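Local coordinates for proliferating cell nuclear antigen (Entamoeba histolytica, PDB 3P91), which probably acts as a trimeric sliding clamp that encircles DNA and increases the processivity of DNA polymerase delta during replication, at residues A15-V20 with L93-K98; A38-Q43 with D63-L68; P133-D138 with K250-P255. All coordinates share one frame; numbering follows the deposited sequence.

Overall arrangement
In each of the three contacts one aromatic ring meets small apolar groups, with no hydrogen bond across. Contacts 1 and 2 lie in the N-terminal half, their centres about 11 Å apart, and reach the same five-stranded sheet: contact 1 packs helix 14-25 against its strand 92-97, and contact 2 joins one of its two outer strands within the chain, 62-66, to the larger nine-stranded sheet. That larger sheet also carries contact 3, whose centre is about 26 Å from that of contact 2, where strand 247-253 meets the loop linking the two halves. Contacts 1 and 2 are buried and surrounded by further aromatic and aliphatic side chains. Contact 3 is only partly buried, and proline takes a leading part in it.

Contact 1: residues A15-V20 with L93-K98; sequences ALFKRV and LILDVK
F17, on helix 14-25, meets L93 and L95 of strand 92-97 through purely apolar contacts. The nearest pair is F17 CD2 with L93 CD2, at 4.0 Å. The same leucine methyl also lies 4.1 Å from F17 CB, so it sits in the angle between the ring and the stem that carries it. Both F17 and L93 hold CG anti to the backbone N (chi1 -167° for F17), and their side chains cross at about a right angle. Farther out along the ring, F17 CE2 comes to 4.2 Å from L95 CD2. One CD2 methyl from each leucine therefore follows the same CD2-CE2 side of the phenyl ring, each approaching obliquely.

Within the helix, R19 N donates to A15 O at 2.9 Å, part of the regular backbone pattern. The R19 guanidinium is laid back over this turn, with A15 CB 3.8 Å above its plane and over its centre. Polar bonds to the surroundings lie at the margins: K18 NZ bonds to L87 O, and D96 OD2 to H8 ND1.

The F17 ring stacks on F11 of strand 7-11, which pairs with strand 92-97. It also touches L80 and L84 of helix 77-84 and I57 of strand 52-57, and so helps fill the core between the two helices and the strands of both neighbouring sheets.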
ATOM      1  N   ALA A  15      19.490 -12.085   5.513  1.00 32.49           N
ATOM      2  CA  ALA A  15      18.726 -11.840   4.295  1.00 30.67           C
ATOM      3  C   ALA A  15      18.646 -13.088   3.424  1.00 27.28           C
ATOM      4  O   ALA A  15      17.602 -13.383   2.845  1.00 28.56           O
ATOM      5  CB  ALA A  15      19.337 -10.695   3.516  1.00 29.86           C
ATOM      6  N   LEU A  16      19.750 -13.820   3.340  1.00 26.03           N
ATOM      7  CA  LEU A  16      19.834 -15.010   2.499  1.00 25.93           C
ATOM      8  C   LEU A  16      18.725 -16.025   2.785  1.00 24.46           C
ATOM      9  O   LEU A  16      18.051 -16.490   1.869  1.00 25.43           O
ATOM     10  CB  LEU A  16      21.216 -15.665   2.646  1.00 28.88           C
ATOM     11  CG  LEU A  16      21.692 -16.757   1.674  1.00 22.26           C
ATOM     12  CD1 LEU A  16      21.239 -18.141   2.095  1.00 21.23           C
ATOM     13  CD2 LEU A  16      21.237 -16.439   0.261  1.00 24.53           C
ATOM     14  N   PHE A  17      18.531 -16.366   4.052  1.00 23.73           N
ATOM     15  CA  PHE A  17      17.557 -17.392   4.403  1.00 22.89           C
ATOM     16  C   PHE A  17      16.113 -16.895   4.335  1.00 23.72           C
ATOM     17  O   PHE A  17      15.196 -17.661   4.046  1.00 23.21           O
ATOM     18  CB  PHE A  17      17.864 -17.955   5.783  1.00 24.08           C
ATOM     19  CG  PHE A  17      17.122 -19.219   6.100  1.00 24.56           C
ATOM     20  CD1 PHE A  17      17.246 -20.331   5.286  1.00 25.05           C
ATOM     21  CD2 PHE A  17      16.319 -19.304   7.224  1.00 22.75           C
ATOM     22  CE1 PHE A  17      16.572 -21.503   5.580  1.00 24.45           C
ATOM     23  CE2 PHE A  17      15.646 -20.470   7.525  1.00 23.66           C
ATOM     24  CZ  PHE A  17      15.772 -21.573   6.700  1.00 24.60           C
ATOM     25  N   LYS A  18      15.915 -15.614   4.612  1.00 25.01           N
ATOM     26  CA  LYS A  18      14.609 -14.991   4.449  1.00 25.10           C
ATOM     27  C   LYS A  18      14.195 -14.996   2.989  1.00 22.64           C
ATOM     28  O   LYS A  18      13.057 -15.314   2.655  1.00 24.26           O
ATOM     29  CB  LYS A  18      14.640 -13.557   4.973  1.00 28.47           C
ATOM     30  CG  LYS A  18      14.967 -13.458   6.455  1.00 30.63           C
ATOM     31  CD  LYS A  18      15.068 -12.015   6.934  1.00 31.90           C
ATOM     32  CE  LYS A  18      13.732 -11.314   6.857  1.00 34.15           C
ATOM     33  NZ  LYS A  18      13.789 -10.035   7.595  1.00 39.55           N
ATOM     34  N   ARG A  19      15.129 -14.639   2.121  1.00 22.75           N
ATOM     35  CA  ARG A  19      14.884 -14.637   0.685  1.00 22.41           C
ATOM     36  C   ARG A  19      14.651 -16.040   0.140  1.00 22.79           C
ATOM     37  O   ARG A  19      13.793 -16.256  -0.708  1.00 23.90           O
ATOM     38  CB  ARG A  19      16.054 -13.982  -0.029  1.00 22.17           C
ATOM     39  CG  ARG A  19      16.163 -12.537   0.310  1.00 21.03           C
ATOM     40  CD  ARG A  19      17.456 -11.936  -0.163  1.00 24.27           C
ATOM     41  NE  ARG A  19      17.413 -10.491   0.036  1.00 30.61           N
ATOM     42  CZ  ARG A  19      18.458  -9.682  -0.080  1.00 33.37           C
ATOM     43  NH1 ARG A  19      19.650 -10.179  -0.391  1.00 32.19           N
ATOM     44  NH2 ARG A  19      18.308  -8.376   0.124  1.00 29.98           N
ATOM     45  N   VAL A  20      15.425 -16.995   0.639  1.00 24.71           N
ATOM     46  CA  VAL A  20      15.238 -18.390   0.281  1.00 22.39           C
ATOM     47  C   VAL A  20      13.807 -18.823   0.575  1.00 22.63           C
ATOM     48  O   VAL A  20      13.113 -19.347  -0.296  1.00 22.45           O
ATOM     49  CB  VAL A  20      16.223 -19.274   1.056  1.00 20.81           C
ATOM     50  CG1 VAL A  20      15.754 -20.722   1.095  1.00 20.52           C
ATOM     51  CG2 VAL A  20      17.603 -19.154   0.460  1.00 19.16           C
ATOM     52  N   LEU A  93      21.329 -14.472  12.567  1.00 29.53           N
ATOM     53  CA  LEU A  93      20.338 -15.534  12.540  1.00 28.13           C
ATOM     54  C   LEU A  93      20.957 -16.906  12.802  1.00 27.62           C
ATOM     55  O   LEU A  93      21.887 -17.328  12.117  1.00 26.41           O
ATOM     56  CB  LEU A  93      19.580 -15.519  11.212  1.00 26.78           C
ATOM     57  CG  LEU A  93      18.516 -16.603  11.074  1.00 25.84           C
ATOM     58  CD1 LEU A  93      17.378 -16.355  12.031  1.00 27.23           C
ATOM     59  CD2 LEU A  93      18.007 -16.658   9.659  1.00 28.27           C
ATOM     60  N   ILE A  94      20.421 -17.599  13.800  1.00 25.95           N
ATOM     61  CA  ILE A  94      20.930 -18.898  14.181  1.00 23.54           C
ATOM     62  C   ILE A  94      19.809 -19.912  14.181  1.00 23.80           C
ATOM     63  O   ILE A  94      18.685 -19.619  14.585  1.00 21.97           O
ATOM     64  CB  ILE A  94      21.575 -18.858  15.574  1.00 25.15           C
ATOM     65  CG1 ILE A  94      22.711 -17.843  15.597  1.00 26.30           C
ATOM     66  CG2 ILE A  94      22.107 -20.227  15.960  1.00 25.84           C
ATOM     67  CD1 ILE A  94      23.101 -17.418  16.979  1.00 29.32           C
ATOM     68  N   LEU A  95      20.131 -21.108  13.709  1.00 23.21           N
ATOM     69  CA  LEU A  95      19.214 -22.231  13.733  1.00 23.25           C
ATOM     70  C   LEU A  95      19.778 -23.291  14.660  1.00 24.35           C
ATOM     71  O   LEU A  95      20.979 -23.549  14.653  1.00 24.58           O
ATOM     72  CB  LEU A  95      19.065 -22.812  12.335  1.00 21.13           C
ATOM     73  CG  LEU A  95      17.940 -22.327  11.421  1.00 22.58           C
ATOM     74  CD1 LEU A  95      17.595 -20.867  11.625  1.00 22.70           C
ATOM     75  CD2 LEU A  95      18.370 -22.570   9.994  1.00 21.64           C
ATOM     76  N   ASP A  96      18.915 -23.900  15.465  1.00 23.37           N
ATOM     77  CA  ASP A  96      19.337 -24.972  16.346  1.00 23.75           C
ATOM     78  C   ASP A  96      18.293 -26.068  16.358  1.00 24.80           C
ATOM     79  O   ASP A  96      17.093 -25.790  16.354  1.00 23.53           O
ATOM     80  CB  ASP A  96      19.545 -24.457  17.776  1.00 26.88           C
ATOM     81  CG  ASP A  96      20.919 -23.828  17.992  1.00 29.13           C
ATOM     82  OD1 ASP A  96      20.978 -22.645  18.393  1.00 30.99           O
ATOM     83  OD2 ASP A  96      21.940 -24.518  17.794  1.00 29.83           O
ATOM     84  N   VAL A  97      18.761 -27.314  16.350  1.00 21.97           N
ATOM     85  CA  VAL A  97      17.922 -28.445  16.721  1.00 24.17           C
ATOM     86  C   VAL A  97      18.581 -29.215  17.867  1.00 27.71           C
ATOM     87  O   VAL A  97      19.705 -29.689  17.741  1.00 30.04           O
ATOM     88  CB  VAL A  97      17.635 -29.380  15.541  1.00 25.75           C
ATOM     89  CG1 VAL A  97      16.892 -30.614  16.019  1.00 25.87           C
ATOM     90  CG2 VAL A  97      16.827 -28.649  14.478  1.00 25.73           C
ATOM     91  N   LYS A  98      17.884 -29.311  18.994  1.00 29.12           N
ATOM     92  CA  LYS A  98      18.423 -29.971  20.174  1.00 27.59           C
ATOM     93  C   LYS A  98      18.587 -31.455  19.903  1.00 30.11           C
ATOM     94  O   LYS A  98      19.704 -31.964  19.891  1.00 30.74           O
TER

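Contact 2: residues A38-Q43 with D63-L68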
ATOM      1  N   ALA A  38      27.244 -31.067   4.518  1.00 23.51           N
ATOM      2  CA  ALA A  38      27.430 -30.471   3.195  1.00 23.17           C
ATOM      3  C   ALA A  38      26.505 -29.271   2.954  1.00 22.41           C
ATOM      4  O   ALA A  38      26.642 -28.562   1.956  1.00 21.08           O
ATOM      5  CB  ALA A  38      27.243 -31.512   2.111  1.00 22.34           C
ATOM      6  N   GLY A  39      25.569 -29.046   3.873  1.00 23.16           N
ATOM      7  CA  GLY A  39      24.721 -27.871   3.815  1.00 20.88           C
ATOM      8  C   GLY A  39      23.251 -28.166   3.988  1.00 21.50           C
ATOM      9  O   GLY A  39      22.870 -29.133   4.635  1.00 23.45           O
ATOM     10  N   ILE A  40      22.419 -27.309   3.413  1.00 21.23           N
ATOM     11  CA  ILE A  40      20.976 -27.471   3.483  1.00 21.28           C
ATOM     12  C   ILE A  40      20.431 -27.629   2.067  1.00 21.80           C
ATOM     13  O   ILE A  40      20.755 -26.858   1.165  1.00 21.78           O
ATOM     14  CB  ILE A  40      20.310 -26.278   4.201  1.00 20.07           C
ATOM     15  CG1 ILE A  40      20.990 -26.052   5.552  1.00 20.08           C
ATOM     16  CG2 ILE A  40      18.815 -26.509   4.377  1.00 18.14           C
ATOM     17  CD1 ILE A  40      20.527 -24.833   6.280  1.00 16.83           C
ATOM     18  N   ALA A  41      19.604 -28.646   1.882  1.00 20.35           N
ATOM     19  CA  ALA A  41      19.127 -28.988   0.562  1.00 20.88           C
ATOM     20  C   ALA A  41      17.625 -29.179   0.566  1.00 21.61           C
ATOM     21  O   ALA A  41      17.042 -29.612   1.558  1.00 22.49           O
ATOM     22  CB  ALA A  41      19.813 -30.253   0.071  1.00 20.69           C
ATOM     23  N   VAL A  42      17.008 -28.854  -0.562  1.00 20.77           N
ATOM     24  CA  VAL A  42      15.599 -29.134  -0.773  1.00 22.02           C
ATOM     25  C   VAL A  42      15.376 -29.577  -2.217  1.00 20.97           C
ATOM     26  O   VAL A  42      15.690 -28.858  -3.153  1.00 22.31           O
ATOM     27  CB  VAL A  42      14.725 -27.908  -0.449  1.00 23.22           C
ATOM     28  CG1 VAL A  42      13.272 -28.158  -0.853  1.00 22.07           C
ATOM     29  CG2 VAL A  42      14.835 -27.558   1.022  1.00 21.63           C
ATOM     30  N   GLN A  43      14.860 -30.785  -2.384  1.00 22.12           N
ATOM     31  CA  GLN A  43      14.530 -31.312  -3.698  1.00 24.99           C
ATOM     32  C   GLN A  43      13.162 -31.938  -3.620  1.00 26.33           C
ATOM     33  O   GLN A  43      12.974 -32.960  -2.954  1.00 25.58           O
ATOM     34  CB  GLN A  43      15.541 -32.363  -4.154  1.00 25.24           C
ATOM     35  CG  GLN A  43      16.768 -31.780  -4.819  1.00 26.92           C
ATOM     36  CD  GLN A  43      17.421 -32.741  -5.796  1.00 29.83           C
ATOM     37  OE1 GLN A  43      17.003 -33.897  -5.933  1.00 31.89           O
ATOM     38  NE2 GLN A  43      18.456 -32.265  -6.482  1.00 27.69           N
ATOM     39  N   ASP A  63      28.619 -18.526   9.108  1.00 22.82           N
ATOM     40  CA  ASP A  63      29.772 -18.240   9.947  1.00 26.12           C
ATOM     41  C   ASP A  63      30.080 -19.418  10.868  1.00 24.69           C
ATOM     42  O   ASP A  63      31.238 -19.667  11.197  1.00 23.61           O
ATOM     43  CB  ASP A  63      29.532 -16.975  10.768  1.00 26.43           C
ATOM     44  CG  ASP A  63      29.755 -15.719   9.964  1.00 27.25           C
ATOM     45  OD1 ASP A  63      29.044 -14.716  10.205  1.00 28.64           O
ATOM     46  OD2 ASP A  63      30.646 -15.741   9.087  1.00 27.09           O
ATOM     47  N   GLU A  64      29.032 -20.123  11.286  1.00 23.39           N
ATOM     48  CA  GLU A  64      29.170 -21.373  12.034  1.00 23.79           C
ATOM     49  C   GLU A  64      28.266 -22.426  11.415  1.00 24.03           C
ATOM     50  O   GLU A  64      27.157 -22.114  10.964  1.00 23.89           O
ATOM     51  CB  GLU A  64      28.791 -21.186  13.501  1.00 23.47           C
ATOM     52  CG  GLU A  64      29.543 -20.076  14.196  1.00 27.72           C
ATOM     53  CD  GLU A  64      29.115 -19.897  15.634  1.00 29.14           C
ATOM     54  OE1 GLU A  64      29.848 -19.231  16.399  1.00 32.63           O
ATOM     55  OE2 GLU A  64      28.046 -20.424  16.002  1.00 28.69           O
ATOM     56  N   PHE A  65      28.738 -23.667  11.384  1.00 21.37           N
ATOM     57  CA  PHE A  65      27.942 -24.756  10.838  1.00 20.72           C
ATOM     58  C   PHE A  65      28.387 -26.106  11.378  1.00 21.63           C
ATOM     59  O   PHE A  65      29.548 -26.479  11.284  1.00 21.15           O
ATOM     60  CB  PHE A  65      27.971 -24.762   9.306  1.00 22.61           C
ATOM     61  CG  PHE A  65      26.925 -25.655   8.688  1.00 22.10           C
ATOM     62  CD1 PHE A  65      25.679 -25.149   8.341  1.00 19.20           C
ATOM     63  CD2 PHE A  65      27.179 -27.001   8.475  1.00 20.32           C
ATOM     64  CE1 PHE A  65      24.716 -25.966   7.793  1.00 18.91           C
ATOM     65  CE2 PHE A  65      26.218 -27.823   7.917  1.00 19.40           C
ATOM     66  CZ  PHE A  65      24.985 -27.306   7.576  1.00 20.65           C
ATOM     67  N   GLN A  66      27.439 -26.825  11.954  1.00 20.67           N
ATOM     68  CA  GLN A  66      27.686 -28.136  12.497  1.00 19.51           C
ATOM     69  C   GLN A  66      26.474 -28.996  12.215  1.00 19.76           C
ATOM     70  O   GLN A  66      25.359 -28.661  12.599  1.00 20.85           O
ATOM     71  CB  GLN A  66      27.938 -28.055  14.011  1.00 21.58           C
ATOM     72  CG  GLN A  66      27.931 -29.406  14.734  1.00 20.73           C
ATOM     73  CD  GLN A  66      29.094 -30.314  14.335  1.00 24.13           C
ATOM     74  OE1 GLN A  66      29.989 -29.916  13.582  1.00 24.02           O
ATOM     75  NE2 GLN A  66      29.084 -31.545  14.843  1.00 24.82           N
ATOM     76  N   CYS A  67      26.703 -30.102  11.527  1.00 20.50           N
ATOM     77  CA  CYS A  67      25.680 -31.106  11.314  1.00 21.63           C
ATOM     78  C   CYS A  67      26.442 -32.389  11.059  1.00 21.18           C
ATOM     79  O   CYS A  67      26.814 -32.683   9.936  1.00 22.65           O
ATOM     80  CB  CYS A  67      24.791 -30.739  10.124  1.00 21.70           C
ATOM     81  SG  CYS A  67      23.235 -31.645  10.033  1.00 19.96           S
ATOM     82  N   LEU A  68      26.704 -33.129  12.129  1.00 23.12           N
ATOM     83  CA  LEU A  68      27.595 -34.280  12.076  1.00 22.99           C
ATOM     84  C   LEU A  68      26.942 -35.402  11.293  1.00 23.72           C
ATOM     85  O   LEU A  68      27.559 -36.020  10.423  1.00 22.15           O
ATOM     86  CB  LEU A  68      27.949 -34.751  13.494  1.00 22.16           C
ATOM     87  CG  LEU A  68      29.155 -35.693  13.608  1.00 24.63           C
ATOM     88  CD1 LEU A  68      30.446 -34.912  13.424  1.00 23.78           C
ATOM     89  CD2 LEU A  68      29.170 -36.448  14.926  1.00 23.15           C
TER
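The carboxylate of E64, next to the F65 whose ring meets G39 and I40, is gripped twice: OE1 forms a salt bridge with K10 NZ, and OE2 is hydrogen-bonded to H8 NE2. Both partners come from strand 7-11, and the positive charge of K10 would probably stabilise the carboxylate.

The contact itself is apolar. F65 holds CG anti to its backbone N (chi1 -167°), which sends the ring across to strand 39-45, where F65 CZ reaches G39 CA at 3.8 Å. G39 O is also near, 4.1 Å from F65 CZ. I40 CG1 arrives at the ring edge, close to its plane, 4.3 Å from F65 CE1. The backbone of G39 has a positive phi, at which a beta carbon would press on the carbonyl O of A38.

Two other rings pack around F65: F7 meets it with planes about 80° apart and F62 with planes at about 45°. D63 and E64 both face K10, which makes a classic beta bulge, and the chain turns a corner there. The bulged edge strand thus delivers an aromatic side chain to the start of strand 39-45, joining, in the N-terminal domain of a PCNA-type DNA clamp, the five-stranded sheet to the larger sheet that runs on into the C-terminal domain.

Contact 3: residues P133-D138 with K250-P255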
ATOM      1  N   PRO A 133      15.972 -34.043 -13.824  1.00 21.25           N
ATOM      2  CA  PRO A 133      16.008 -34.638 -15.156  1.00 20.46           C
ATOM      3  C   PRO A 133      17.380 -34.481 -15.803  1.00 23.96           C
ATOM      4  O   PRO A 133      18.202 -33.696 -15.324  1.00 24.02           O
ATOM      5  CB  PRO A 133      14.961 -33.826 -15.921  1.00 21.17           C
ATOM      6  CG  PRO A 133      14.909 -32.524 -15.220  1.00 21.84           C
ATOM      7  CD  PRO A 133      15.151 -32.820 -13.780  1.00 20.13           C
ATOM      8  N   GLU A 134      17.628 -35.232 -16.874  1.00 23.22           N
ATOM      9  CA  GLU A 134      18.844 -35.060 -17.654  1.00 23.99           C
ATOM     10  C   GLU A 134      18.552 -34.073 -18.768  1.00 22.86           C
ATOM     11  O   GLU A 134      17.482 -34.121 -19.373  1.00 21.78           O
ATOM     12  CB  GLU A 134      19.327 -36.396 -18.231  1.00 23.98           C
ATOM     13  CG  GLU A 134      19.767 -37.401 -17.186  1.00 26.03           C
ATOM     14  CD  GLU A 134      20.980 -36.929 -16.392  1.00 30.93           C
ATOM     15  OE1 GLU A 134      20.947 -37.008 -15.146  1.00 31.63           O
ATOM     16  OE2 GLU A 134      21.968 -36.479 -17.012  1.00 32.83           O
ATOM     17  N   LEU A 135      19.503 -33.180 -19.021  1.00 23.56           N
ATOM     18  CA  LEU A 135      19.335 -32.114 -20.001  1.00 25.32           C
ATOM     19  C   LEU A 135      20.565 -31.910 -20.861  1.00 26.23           C
ATOM     20  O   LEU A 135      21.698 -32.142 -20.436  1.00 27.69           O
ATOM     21  CB  LEU A 135      19.069 -30.769 -19.312  1.00 26.21           C
ATOM     22  CG  LEU A 135      17.744 -30.422 -18.639  1.00 26.86           C
ATOM     23  CD1 LEU A 135      16.584 -30.976 -19.436  1.00 29.44           C
ATOM     24  CD2 LEU A 135      17.706 -30.927 -17.214  1.00 25.79           C
ATOM     25  N   GLN A 136      20.327 -31.445 -22.076  1.00 27.57           N
ATOM     26  CA  GLN A 136      21.358 -30.757 -22.831  1.00 29.70           C
ATOM     27  C   GLN A 136      20.665 -29.639 -23.564  1.00 26.95           C
ATOM     28  O   GLN A 136      19.963 -29.867 -24.544  1.00 33.46           O
ATOM     29  CB  GLN A 136      22.088 -31.691 -23.787  1.00 27.92           C
ATOM     30  CG  GLN A 136      21.211 -32.360 -24.785  1.00 29.84           C
ATOM     31  CD  GLN A 136      22.016 -33.096 -25.816  1.00 30.81           C
ATOM     32  OE1 GLN A 136      23.243 -33.166 -25.725  1.00 29.01           O
ATOM     33  NE2 GLN A 136      21.337 -33.648 -26.809  1.00 29.59           N
ATOM     34  N   SER A 137      20.840 -28.425 -23.060  1.00 30.12           N
ATOM     35  CA  SER A 137      20.050 -27.289 -23.526  1.00 28.38           C
ATOM     36  C   SER A 137      20.561 -26.715 -24.841  1.00 27.62           C
ATOM     37  O   SER A 137      21.743 -26.829 -25.158  1.00 30.97           O
ATOM     38  CB  SER A 137      19.979 -26.209 -22.443  1.00 26.93           C
ATOM     39  OG  SER A 137      21.270 -25.831 -22.009  1.00 29.32           O
ATOM     40  N   ASP A 138      19.649 -26.111 -25.600  1.00 32.44           N
ATOM     41  CA  ASP A 138      19.960 -25.497 -26.894  1.00 30.94           C
ATOM     42  C   ASP A 138      20.491 -24.079 -26.730  1.00 30.95           C
ATOM     43  O   ASP A 138      21.279 -23.603 -27.542  1.00 31.11           O
ATOM     44  CB  ASP A 138      18.719 -25.474 -27.785  1.00 30.97           C
ATOM     45  CG  ASP A 138      18.312 -26.856 -28.268  1.00 37.73           C
ATOM     46  OD1 ASP A 138      17.090 -27.097 -28.411  1.00 38.67           O
ATOM     47  OD2 ASP A 138      19.209 -27.696 -28.518  1.00 39.50           O
ATOM     48  N   LYS A 250      17.075 -23.665  -8.080  1.00 19.23           N
ATOM     49  CA  LYS A 250      16.734 -24.036  -9.445  1.00 20.73           C
ATOM     50  C   LYS A 250      15.346 -24.622  -9.551  1.00 22.25           C
ATOM     51  O   LYS A 250      14.888 -25.323  -8.648  1.00 22.24           O
ATOM     52  CB  LYS A 250      17.731 -25.039 -10.009  1.00 20.39           C
ATOM     53  CG  LYS A 250      19.104 -24.491 -10.233  1.00 21.52           C
ATOM     54  CD  LYS A 250      20.017 -25.630 -10.554  1.00 24.78           C
ATOM     55  CE  LYS A 250      21.430 -25.179 -10.801  1.00 27.82           C
ATOM     56  NZ  LYS A 250      22.269 -26.384 -11.038  1.00 33.06           N
ATOM     57  N   PHE A 251      14.688 -24.324 -10.666  1.00 21.36           N
ATOM     58  CA  PHE A 251      13.393 -24.898 -10.973  1.00 21.68           C
ATOM     59  C   PHE A 251      13.478 -25.632 -12.290  1.00 21.10           C
ATOM     60  O   PHE A 251      14.192 -25.202 -13.193  1.00 20.88           O
ATOM     61  CB  PHE A 251      12.351 -23.807 -11.094  1.00 20.39           C
ATOM     62  CG  PHE A 251      12.219 -22.974  -9.879  1.00 19.29           C
ATOM     63  CD1 PHE A 251      11.306 -23.305  -8.903  1.00 20.43           C
ATOM     64  CD2 PHE A 251      12.998 -21.853  -9.714  1.00 19.94           C
ATOM     65  CE1 PHE A 251      11.171 -22.531  -7.776  1.00 22.29           C
ATOM     66  CE2 PHE A 251      12.868 -21.075  -8.593  1.00 21.20           C
ATOM     67  CZ  PHE A 251      11.954 -21.416  -7.618  1.00 21.23           C
ATOM     68  N   TYR A 252      12.738 -26.733 -12.392  1.00 21.42           N
ATOM     69  CA  TYR A 252      12.703 -27.535 -13.606  1.00 20.08           C
ATOM     70  C   TYR A 252      11.281 -27.646 -14.095  1.00 20.39           C
ATOM     71  O   TYR A 252      10.412 -28.139 -13.375  1.00 19.83           O
ATOM     72  CB  TYR A 252      13.247 -28.933 -13.341  1.00 20.95           C
ATOM     73  CG  TYR A 252      14.697 -28.955 -12.935  1.00 19.71           C
ATOM     74  CD1 TYR A 252      15.677 -29.297 -13.848  1.00 18.65           C
ATOM     75  CD2 TYR A 252      15.087 -28.630 -11.637  1.00 20.05           C
ATOM     76  CE1 TYR A 252      17.003 -29.326 -13.491  1.00 19.39           C
ATOM     77  CE2 TYR A 252      16.421 -28.651 -11.267  1.00 19.31           C
ATOM     78  CZ  TYR A 252      17.374 -29.005 -12.205  1.00 21.85           C
ATOM     79  OH  TYR A 252      18.709 -29.041 -11.872  1.00 24.35           O
ATOM     80  N   LEU A 253      11.049 -27.188 -15.321  1.00 21.13           N
ATOM     81  CA  LEU A 253       9.711 -27.188 -15.886  1.00 21.06           C
ATOM     82  C   LEU A 253       9.683 -27.708 -17.321  1.00 22.26           C
ATOM     83  O   LEU A 253      10.381 -27.200 -18.202  1.00 23.07           O
ATOM     84  CB  LEU A 253       9.099 -25.790 -15.809  1.00 19.12           C
ATOM     85  CG  LEU A 253       7.654 -25.703 -16.296  1.00 21.34           C
ATOM     86  CD1 LEU A 253       6.718 -26.499 -15.395  1.00 20.46           C
ATOM     87  CD2 LEU A 253       7.207 -24.251 -16.396  1.00 23.13           C
ATOM     88  N   ALA A 254       8.861 -28.722 -17.549  1.00 22.07           N
ATOM     89  CA  ALA A 254       8.741 -29.319 -18.867  1.00 23.23           C
ATOM     90  C   ALA A 254       7.889 -28.457 -19.804  1.00 25.27           C
ATOM     91  O   ALA A 254       6.879 -27.886 -19.395  1.00 25.12           O
ATOM     92  CB  ALA A 254       8.157 -30.715 -18.746  1.00 25.90           C
ATOM     93  N   PRO A 255       8.293 -28.362 -21.074  1.00 25.34           N
ATOM     94  CA  PRO A 255       7.512 -27.584 -22.040  1.00 27.03           C
ATOM     95  C   PRO A 255       6.114 -28.173 -22.275  1.00 29.22           C
ATOM     96  O   PRO A 255       5.878 -29.348 -21.992  1.00 29.80           O
ATOM     97  CB  PRO A 255       8.367 -27.647 -23.306  1.00 25.07           C
ATOM     98  CG  PRO A 255       9.232 -28.830 -23.120  1.00 25.47           C
ATOM     99  CD  PRO A 255       9.511 -28.927 -21.673  1.00 23.04           C
TER
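Y252 holds CG beside its backbone N and anti to the carbonyl carbon (chi1 -63°), and chi2 of -102° turns the ring roughly perpendicular to the CA-CB-CG plane, so that CD1 and CE1 face the loop 133-138. L135 adopts the same first-torsion arrangement (chi1 -73°), which carries its CD2 methyl toward that ring.

The closest meeting is with P133. Its ring carbon CD lies 3.6 Å from Y252 CD1, and CG of the same proline is equally close to CD1, at 3.6 Å. Two adjacent methylenes thus lie equally close to one aromatic carbon. P133 CD also comes within 4.0 Å of Y252 CE1, and the approach to the aromatic plane is oblique. L135 arrives differently: its CD2 stands at the edge of the ring, near its plane, 4.1 Å from Y252 CE1. The two loop residues therefore share the CD1-CE1 side of the tyrosine.

The segment 133-138 belongs to the linker between the two domains of the subunit, the interdomain connecting loop of PCNA. In relatives, the hydrophobic pocket beside this loop receives PIP-box peptides of partner proteins, and the place of this contact in the fold is consistent with such a pocket. P237 and A236 adjoin P133 and L135 respectively, while Y252 also touches L52 and S54 of the adjacent strand 52-57.

The residues flanking Y252 serve the helical side of the sheet instead: the F251 ring stacks with F218, and L253 packs on Q214, I215 and F218 of helix 212-218.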